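Local structure of Alpha/beta hydrolase family protein (Bacillus anthracis, 3OOS) at residues V28-Y32 and A100-L104; Y72-T77 and N198-F203; M103-V107 and D210-R214. The protein is an alpha/beta hydrolase fold protein that probably catalyses hydrolysis of a still unidentified substrate. All coordinates share one frame. Where two conformers were deposited one is given. Residues are numbered along the deposited sequence.

Contact 1 (V28-Y32 and A100-L104); sequences VTHLY and AGGML. With SO4 (sulfate ion), chain B.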
loop_
_atom_site.group_PDB
_atom_site.type_symbol
_atom_site.label_atom_id
_atom_site.label_comp_id
_atom_site.label_asym_id
_atom_site.label_seq_id
_atom_site.Cartn_x
_atom_site.Cartn_y
_atom_site.Cartn_z
ATOM N N VAL A 28 -7.134 4.788 3.193
ATOM C CA VAL A 28 -6.102 4.289 2.286
ATOM C C VAL A 28 -4.789 4.981 2.613
ATOM O O VAL A 28 -4.739 6.202 2.736
ATOM C CB VAL A 28 -6.441 4.552 0.793
ATOM C CG1 VAL A 28 -5.259 4.168 -0.114
ATOM C CG2 VAL A 28 -7.704 3.804 0.383
ATOM N N THR A 29 -3.731 4.195 2.761
ATOM C CA THR A 29 -2.391 4.759 2.886
ATOM C C THR A 29 -1.358 3.732 2.441
ATOM O O THR A 29 -1.713 2.629 2.021
ATOM C CB THR A 29 -2.114 5.327 4.318
ATOM O OG1 THR A 29 -0.975 6.196 4.283
ATOM C CG2 THR A 29 -1.888 4.218 5.336
ATOM N N HIS A 30 -0.090 4.115 2.511
ATOM C CA HIS A 30 1.009 3.237 2.162
ATOM C C HIS A 30 2.051 3.359 3.262
ATOM O O HIS A 30 2.048 4.330 4.010
ATOM C CB HIS A 30 1.600 3.644 0.814
ATOM C CG HIS A 30 2.632 2.693 0.304
ATOM N ND1 HIS A 30 3.984 2.903 0.471
ATOM C CD2 HIS A 30 2.511 1.514 -0.348
ATOM C CE1 HIS A 30 4.651 1.897 -0.066
ATOM N NE2 HIS A 30 3.780 1.041 -0.571
ATOM N N LEU A 31 2.936 2.376 3.364
ATOM C CA LEU A 31 3.902 2.344 4.458
ATOM C C LEU A 31 5.021 3.383 4.343
ATOM O O LEU A 31 5.580 3.804 5.357
ATOM C CB LEU A 31 4.491 0.940 4.608
ATOM C CG LEU A 31 5.228 0.652 5.915
ATOM C CD1 LEU A 31 4.330 0.909 7.123
ATOM C CD2 LEU A 31 5.726 -0.776 5.903
ATOM N N TYR A 32 5.352 3.795 3.122
ATOM C CA TYR A 32 6.448 4.751 2.931
ATOM C C TYR A 32 6.285 5.642 1.703
ATOM O O TYR A 32 7.201 5.779 0.894
ATOM C CB TYR A 32 7.821 4.048 2.940
ATOM C CG TYR A 32 7.890 2.727 2.203
ATOM C CD1 TYR A 32 7.989 2.684 0.812
ATOM C CD2 TYR A 32 7.886 1.520 2.902
ATOM C CE1 TYR A 32 8.063 1.473 0.136
ATOM C CE2 TYR A 32 7.964 0.300 2.232
ATOM C CZ TYR A 32 8.048 0.286 0.850
ATOM O OH TYR A 32 8.121 -0.915 0.179
ATOM N N ALA A 100 3.474 -2.901 0.241
ATOM C CA ALA A 100 3.802 -2.600 1.646
ATOM C C ALA A 100 2.588 -2.051 2.402
ATOM O O ALA A 100 2.429 -2.300 3.602
ATOM C CB ALA A 100 4.995 -1.649 1.754
ATOM N N GLY A 101 1.726 -1.324 1.693
ATOM C CA GLY A 101 0.451 -0.873 2.251
ATOM C C GLY A 101 -0.479 -2.026 2.604
ATOM O O GLY A 101 -1.270 -1.926 3.543
ATOM N N GLY A 102 -0.391 -3.114 1.840
ATOM C CA GLY A 102 -1.146 -4.340 2.128
ATOM C C GLY A 102 -0.663 -5.019 3.400
ATOM O O GLY A 102 -1.461 -5.551 4.176
HETATM N N MSE A 103 0.647 -4.996 3.625
HETATM C CA MSE A 103 1.207 -5.514 4.869
HETATM C C MSE A 103 0.682 -4.699 6.043
HETATM O O MSE A 103 0.313 -5.256 7.079
HETATM C CB MSE A 103 2.734 -5.490 4.826
HETATM C CG MSE A 103 3.315 -6.359 3.728
HETATM SE SE MSE A 103 5.228 -6.101 3.535
HETATM C CE MSE A 103 5.421 -6.970 1.808
ATOM N N LEU A 104 0.631 -3.380 5.867
ATOM C CA LEU A 104 0.077 -2.494 6.887
ATOM C C LEU A 104 -1.395 -2.825 7.177
ATOM O O LEU A 104 -1.817 -2.817 8.339
ATOM C CB LEU A 104 0.248 -1.028 6.475
ATOM C CG LEU A 104 -0.203 0.048 7.468
ATOM C CD1 LEU A 104 0.539 -0.059 8.809
ATOM C CD2 LEU A 104 -0.014 1.429 6.850
HETATM S S SO4 B . 5.897 -0.858 -2.681
HETATM O O1 SO4 B . 7.312 -0.715 -2.352
HETATM O O2 SO4 B . 5.738 -1.916 -3.669
HETATM O O3 SO4 B . 5.152 -1.169 -1.467
HETATM O O4 SO4 B . 5.408 0.404 -3.235
#
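In this alpha/beta hydrolase fold, residues 100-104 open the helix just after Ser99, the central residue of the probable nucleophile elbow (GxSxG: Gly97, Ser99, Gly101), and pack against the loop leaving strand 25-28. Ala100 is small enough to fit against three loop residues: its CB lies 3.8 Å from His30 NE2, 3.9 Å from Leu31 CB and 3.6 Å from Tyr32 OH. Beside it sits a sulfate, probably from the crystallisation liquor and also hydrogen-bonded to Ser99 OG, in the probable active site. Its position is consistent with the oxyanion hole of this fold, since Ala100 N, the helix's first amide, donates to sulfate O3 at 3.0 Å; His30 NE2 donates to the same oxygen at 2.8 Å and Tyr32 OH to sulfate O1 at 2.7 Å. Gly101 CA makes the tightest backbone approach, 4.1 Å from His30 CA; an ideal CB would sit only 3.1 Å from Thr29 O, crowding any side chain. One turn on from Ala100, Leu104 packs its CD2 3.7 Å from Thr29 CG2.

Contact 2 (Y72-T77 and N198-F203); sequences YSMTET and NRLNYF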
loop_
_atom_site.group_PDB
_atom_site.type_symbol
_atom_site.label_atom_id
_atom_site.label_comp_id
_atom_site.label_asym_id
_atom_site.label_seq_id
_atom_site.Cartn_x
_atom_site.Cartn_y
_atom_site.Cartn_z
ATOM N N TYR A 72 7.755 5.382 13.302
ATOM C CA TYR A 72 7.555 4.862 11.945
ATOM C C TYR A 72 7.034 3.425 11.910
ATOM O O TYR A 72 6.647 2.935 10.845
ATOM C CB TYR A 72 8.856 4.917 11.135
ATOM C CG TYR A 72 9.403 6.305 10.891
ATOM C CD1 TYR A 72 8.595 7.320 10.366
ATOM C CD2 TYR A 72 10.739 6.597 11.161
ATOM C CE1 TYR A 72 9.106 8.598 10.134
ATOM C CE2 TYR A 72 11.258 7.867 10.933
ATOM C CZ TYR A 72 10.437 8.861 10.420
ATOM O OH TYR A 72 10.951 10.120 10.191
ATOM N N SER A 73 7.040 2.744 13.052
ATOM C CA SER A 73 6.681 1.321 13.080
ATOM C C SER A 73 5.234 1.101 12.651
ATOM O O SER A 73 4.406 2.011 12.748
ATOM C CB SER A 73 6.918 0.723 14.467
ATOM O OG SER A 73 5.908 1.130 15.374
HETATM N N MSE A 74 4.932 -0.106 12.180
HETATM C CA MSE A 74 3.570 -0.435 11.780
HETATM C C MSE A 74 2.604 -0.366 12.962
HETATM O O MSE A 74 1.484 0.115 12.823
HETATM C CB MSE A 74 3.514 -1.797 11.089
HETATM C CG MSE A 74 4.049 -1.752 9.668
HETATM SE SE MSE A 74 3.466 -3.238 8.564
HETATM C CE MSE A 74 5.059 -4.346 8.638
ATOM N N THR A 75 3.046 -0.822 14.129
ATOM C CA THR A 75 2.214 -0.734 15.325
ATOM C C THR A 75 1.823 0.712 15.624
ATOM O O THR A 75 0.650 1.014 15.855
ATOM C CB THR A 75 2.918 -1.329 16.558
ATOM O OG1 THR A 75 3.149 -2.726 16.354
ATOM C CG2 THR A 75 2.057 -1.136 17.795
ATOM N N GLU A 76 2.816 1.598 15.614
ATOM C CA GLU A 76 2.617 3.018 15.932
ATOM C C GLU A 76 1.793 3.702 14.842
ATOM O O GLU A 76 0.985 4.591 15.126
ATOM C CB GLU A 76 3.953 3.739 16.144
ATOM C CG GLU A 76 4.657 3.357 17.454
ATOM C CD GLU A 76 3.848 3.711 18.694
ATOM O OE1 GLU A 76 3.511 4.899 18.866
ATOM O OE2 GLU A 76 3.552 2.802 19.502
ATOM N N THR A 77 1.991 3.263 13.600
ATOM C CA THR A 77 1.191 3.723 12.464
ATOM C C THR A 77 -0.300 3.434 12.691
ATOM O O THR A 77 -1.152 4.306 12.476
ATOM C CB THR A 77 1.668 3.076 11.142
ATOM O OG1 THR A 77 3.045 3.406 10.914
ATOM C CG2 THR A 77 0.826 3.547 9.961
ATOM N N ASN A 198 12.878 8.244 5.025
ATOM C CA ASN A 198 12.878 7.933 6.455
ATOM C C ASN A 198 12.074 6.677 6.752
ATOM O O ASN A 198 12.484 5.835 7.550
ATOM C CB ASN A 198 12.305 9.101 7.272
ATOM C CG ASN A 198 13.305 10.229 7.486
ATOM O OD1 ASN A 198 12.913 11.391 7.638
ATOM N ND2 ASN A 198 14.592 9.897 7.511
ATOM N N ARG A 199 10.928 6.558 6.088
ATOM C CA ARG A 199 9.989 5.478 6.347
ATOM C C ARG A 199 10.411 4.179 5.649
ATOM O O ARG A 199 10.260 3.091 6.212
ATOM C CB ARG A 199 8.574 5.898 5.941
ATOM C CG ARG A 199 8.017 7.091 6.732
ATOM C CD ARG A 199 6.507 7.233 6.521
ATOM N NE ARG A 199 5.835 6.008 6.946
ATOM C CZ ARG A 199 5.308 5.807 8.150
ATOM N NH1 ARG A 199 5.314 6.773 9.065
ATOM N NH2 ARG A 199 4.763 4.632 8.431
ATOM N N LEU A 200 10.943 4.301 4.435
ATOM C CA LEU A 200 11.467 3.146 3.704
ATOM C C LEU A 200 12.656 2.537 4.440
ATOM O O LEU A 200 12.729 1.314 4.607
ATOM C CB LEU A 200 11.868 3.530 2.276
ATOM C CG LEU A 200 12.571 2.440 1.454
ATOM C CD1 LEU A 200 11.642 1.247 1.189
ATOM C CD2 LEU A 200 13.102 3.010 0.144
ATOM N N ASN A 201 13.577 3.393 4.882
ATOM C CA ASN A 201 14.727 2.941 5.661
ATOM C C ASN A 201 14.300 2.188 6.908
ATOM O O ASN A 201 14.840 1.129 7.207
ATOM C CB ASN A 201 15.629 4.115 6.043
ATOM C CG ASN A 201 16.422 4.641 4.870
ATOM O OD1 ASN A 201 16.555 3.974 3.842
ATOM N ND2 ASN A 201 16.961 5.845 5.019
ATOM N N TYR A 202 13.316 2.725 7.624
ATOM C CA TYR A 202 12.826 2.061 8.821
ATOM C C TYR A 202 12.241 0.686 8.498
ATOM O O TYR A 202 12.509 -0.289 9.209
ATOM C CB TYR A 202 11.807 2.917 9.578
ATOM C CG TYR A 202 11.420 2.284 10.889
ATOM C CD1 TYR A 202 12.155 2.528 12.049
ATOM C CD2 TYR A 202 10.343 1.405 10.965
ATOM C CE1 TYR A 202 11.809 1.928 13.257
ATOM C CE2 TYR A 202 9.998 0.795 12.157
ATOM C CZ TYR A 202 10.725 1.065 13.298
ATOM O OH TYR A 202 10.371 0.459 14.479
ATOM N N PHE A 203 11.454 0.603 7.429
ATOM C CA PHE A 203 10.896 -0.681 7.031
ATOM C C PHE A 203 11.994 -1.696 6.725
ATOM O O PHE A 203 11.966 -2.815 7.233
ATOM C CB PHE A 203 9.949 -0.563 5.833
ATOM C CG PHE A 203 9.495 -1.896 5.309
ATOM C CD1 PHE A 203 8.611 -2.679 6.048
ATOM C CD2 PHE A 203 9.982 -2.391 4.101
ATOM C CE1 PHE A 203 8.198 -3.924 5.583
ATOM C CE2 PHE A 203 9.576 -3.635 3.628
ATOM C CZ PHE A 203 8.680 -4.402 4.372
HETATM O O HOH W 1 7.872 2.550 7.806
HETATM O O HOH W 2 4.061 5.824 11.465
#
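Tyr72 gives up the most surface here, with Arg199 and Tyr202 next, and these three join the turn before helix 74-87 to helix 197-207. Tyr72 points at the helix and spreads along it: its CB lies over the face of the Tyr202 ring, 4.0 Å from the centroid in a CH-pi contact, while its OH reaches to 3.4 Å from Asn198 CB. A large aromatic side chain suits this place because it can cover a full helical turn. Tyr202 in turn extends to Ser73, its OH 3.5 Å from Ser73 CB. Arg199 uses its length to cross the gap: NH2 donates to Thr77 OG1 at 3.3 Å, and water 2 joins Arg199 NH1 to that same hydroxyl. The guanidinium is held further by the carbonyls of Leu31, through NE, and Lys58, through NH1, so the buried charge is well supplied with acceptors. Thr77 OG1 itself donates to Ser73 O at 2.7 Å. Ser73, just before the helix, is its N-cap, OG accepting from Glu76 N at 3.1 Å. Helix 197-207 belongs to the segment inserted between core strands 116-122 and 224-229, the position where alpha/beta hydrolases commonly carry their cap or lid.

Contact 3 (M103-V107 and D210-R214); sequences MLALV and DYDVR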
loop_
_atom_site.group_PDB
_atom_site.type_symbol
_atom_site.label_atom_id
_atom_site.label_comp_id
_atom_site.label_asym_id
_atom_site.label_seq_id
_atom_site.Cartn_x
_atom_site.Cartn_y
_atom_site.Cartn_z
HETATM N N MSE A 103 0.647 -4.996 3.625
HETATM C CA MSE A 103 1.207 -5.514 4.869
HETATM C C MSE A 103 0.682 -4.699 6.043
HETATM O O MSE A 103 0.313 -5.256 7.079
HETATM C CB MSE A 103 2.734 -5.490 4.826
HETATM C CG MSE A 103 3.315 -6.359 3.728
HETATM SE SE MSE A 103 5.228 -6.101 3.535
HETATM C CE MSE A 103 5.421 -6.970 1.808
ATOM N N LEU A 104 0.631 -3.380 5.867
ATOM C CA LEU A 104 0.077 -2.494 6.887
ATOM C C LEU A 104 -1.395 -2.825 7.177
ATOM O O LEU A 104 -1.817 -2.817 8.339
ATOM C CB LEU A 104 0.248 -1.028 6.475
ATOM C CG LEU A 104 -0.203 0.048 7.468
ATOM C CD1 LEU A 104 0.539 -0.059 8.809
ATOM C CD2 LEU A 104 -0.014 1.429 6.850
ATOM N N ALA A 105 -2.155 -3.138 6.127
ATOM C CA ALA A 105 -3.552 -3.579 6.263
ATOM C C ALA A 105 -3.683 -4.802 7.168
ATOM O O ALA A 105 -4.577 -4.867 8.016
ATOM C CB ALA A 105 -4.160 -3.870 4.892
ATOM N N LEU A 106 -2.791 -5.770 6.973
ATOM C CA LEU A 106 -2.802 -6.988 7.775
ATOM C C LEU A 106 -2.505 -6.687 9.239
ATOM O O LEU A 106 -3.132 -7.259 10.127
ATOM C CB LEU A 106 -1.824 -8.027 7.215
ATOM C CG LEU A 106 -2.139 -8.529 5.797
ATOM C CD1 LEU A 106 -1.010 -9.414 5.277
ATOM C CD2 LEU A 106 -3.485 -9.273 5.717
ATOM N N VAL A 107 -1.563 -5.781 9.483
ATOM C CA VAL A 107 -1.255 -5.358 10.850
ATOM C C VAL A 107 -2.416 -4.565 11.468
ATOM O O VAL A 107 -2.708 -4.729 12.647
ATOM C CB VAL A 107 0.101 -4.606 10.934
ATOM C CG1 VAL A 107 0.377 -4.119 12.358
ATOM C CG2 VAL A 107 1.230 -5.527 10.472
ATOM N N ASP A 210 11.519 -8.579 11.344
ATOM C CA ASP A 210 10.589 -9.082 12.353
ATOM C C ASP A 210 9.162 -9.259 11.829
ATOM O O ASP A 210 8.257 -9.572 12.603
ATOM C CB ASP A 210 10.568 -8.158 13.581
ATOM C CG ASP A 210 11.875 -8.176 14.355
ATOM O OD1 ASP A 210 12.620 -9.173 14.270
ATOM O OD2 ASP A 210 12.151 -7.187 15.065
ATOM N N TYR A 211 8.959 -9.065 10.527
ATOM C CA TYR A 211 7.605 -9.092 9.978
ATOM C C TYR A 211 7.075 -10.508 9.746
ATOM O O TYR A 211 7.597 -11.250 8.912
ATOM C CB TYR A 211 7.487 -8.241 8.701
ATOM C CG TYR A 211 6.110 -8.324 8.079
ATOM C CD1 TYR A 211 4.986 -7.877 8.775
ATOM C CD2 TYR A 211 5.927 -8.872 6.808
ATOM C CE1 TYR A 211 3.714 -7.962 8.222
ATOM C CE2 TYR A 211 4.653 -8.966 6.244
ATOM C CZ TYR A 211 3.553 -8.506 6.959
ATOM O OH TYR A 211 2.292 -8.591 6.420
ATOM N N ASP A 212 6.036 -10.864 10.500
ATOM C CA ASP A 212 5.365 -12.157 10.371
ATOM C C ASP A 212 4.055 -12.112 11.147
ATOM O O ASP A 212 4.056 -11.992 12.374
ATOM C CB ASP A 212 6.261 -13.294 10.888
ATOM C CG ASP A 212 5.694 -14.680 10.599
ATOM O OD1 ASP A 212 4.626 -14.787 9.955
ATOM O OD2 ASP A 212 6.330 -15.674 11.017
ATOM N N VAL A 213 2.944 -12.202 10.418
ATOM C CA VAL A 213 1.608 -12.214 11.017
ATOM C C VAL A 213 0.812 -13.475 10.646
ATOM O O VAL A 213 -0.394 -13.532 10.859
ATOM C CB VAL A 213 0.793 -10.937 10.650
ATOM C CG1 VAL A 213 1.468 -9.684 11.209
ATOM C CG2 VAL A 213 0.586 -10.821 9.131
ATOM N N ARG A 214 1.496 -14.485 10.110
ATOM C CA ARG A 214 0.819 -15.685 9.592
ATOM C C ARG A 214 -0.127 -16.348 10.590
ATOM O O ARG A 214 -1.264 -16.672 10.247
ATOM C CB ARG A 214 1.833 -16.709 9.081
ATOM C CG ARG A 214 2.470 -16.328 7.754
ATOM C CD ARG A 214 3.598 -17.283 7.395
ATOM N NE ARG A 214 4.741 -17.145 8.300
ATOM C CZ ARG A 214 5.856 -17.866 8.224
ATOM N NH1 ARG A 214 5.995 -18.791 7.280
ATOM N NH2 ARG A 214 6.840 -17.661 9.093
#
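This is apolar packing between one side of helix 100-112 and the loop that runs from helix 197-207 to helix 214-217, with no hydrogen bond between the two segments. Tyr211 supplies the largest surface. Its ring enters between Met103 and Val107, one helical turn apart: Met103 CB comes within 3.5 Å of Tyr211 OH, and Val107 CG2 meets the ring edge at Tyr211 CE1, 4.1 Å away. The selenium of Met103, a selenomethionine, lies obliquely 4.6 Å from the ring centroid, a Met-aromatic contact for which the long, flexible, polarisable side chain is well suited. The helix is the one that follows Ser99 of the probable nucleophile elbow of the alpha/beta hydrolase fold, and its Leu106 also packs on strand 116-122 of the central sheet. Tyrosine suits its site because the ring fills the apolar space while the hydroxyl bonds to the carbonyl of Ala125. Val213, a compact branched residue, fits farther along, with CG2 4.2 Å from Leu106 CB and CG1 4.2 Å from Val107 CG2. Out of reach of residues 103-107, Asp212 forms an Asx turn, its OD1 accepting from Arg214 N at 3.1 Å, and its OD2 receives Arg214 NH2 at 2.8 Å in a salt bridge.

How the contacts relate
All three contacts are mainly buried, but the centre of contact 1 is about 3 Å from the centre of the chain, those of contacts 2 and 3 about 13 and 12 Å, and contact 2 reaches the exposed Asn198. Contacts 1 and 3 share Met103 and Leu104, so helix 100-112 serves both. Contact 2 meets contact 1 where Arg199 NE reaches Leu31 O at 2.7 Å, probably a hydrogen bond, and meets contact 3 where Met74 CE packs 3.5 Å from Tyr211 CD1. Chemistry follows place: small residues, leucines and sulfate-binding groups in contact 1; aromatic packing plus arginine and water in contact 2; apolar and Met-aromatic packing, without a hydrogen bond, across contact 3.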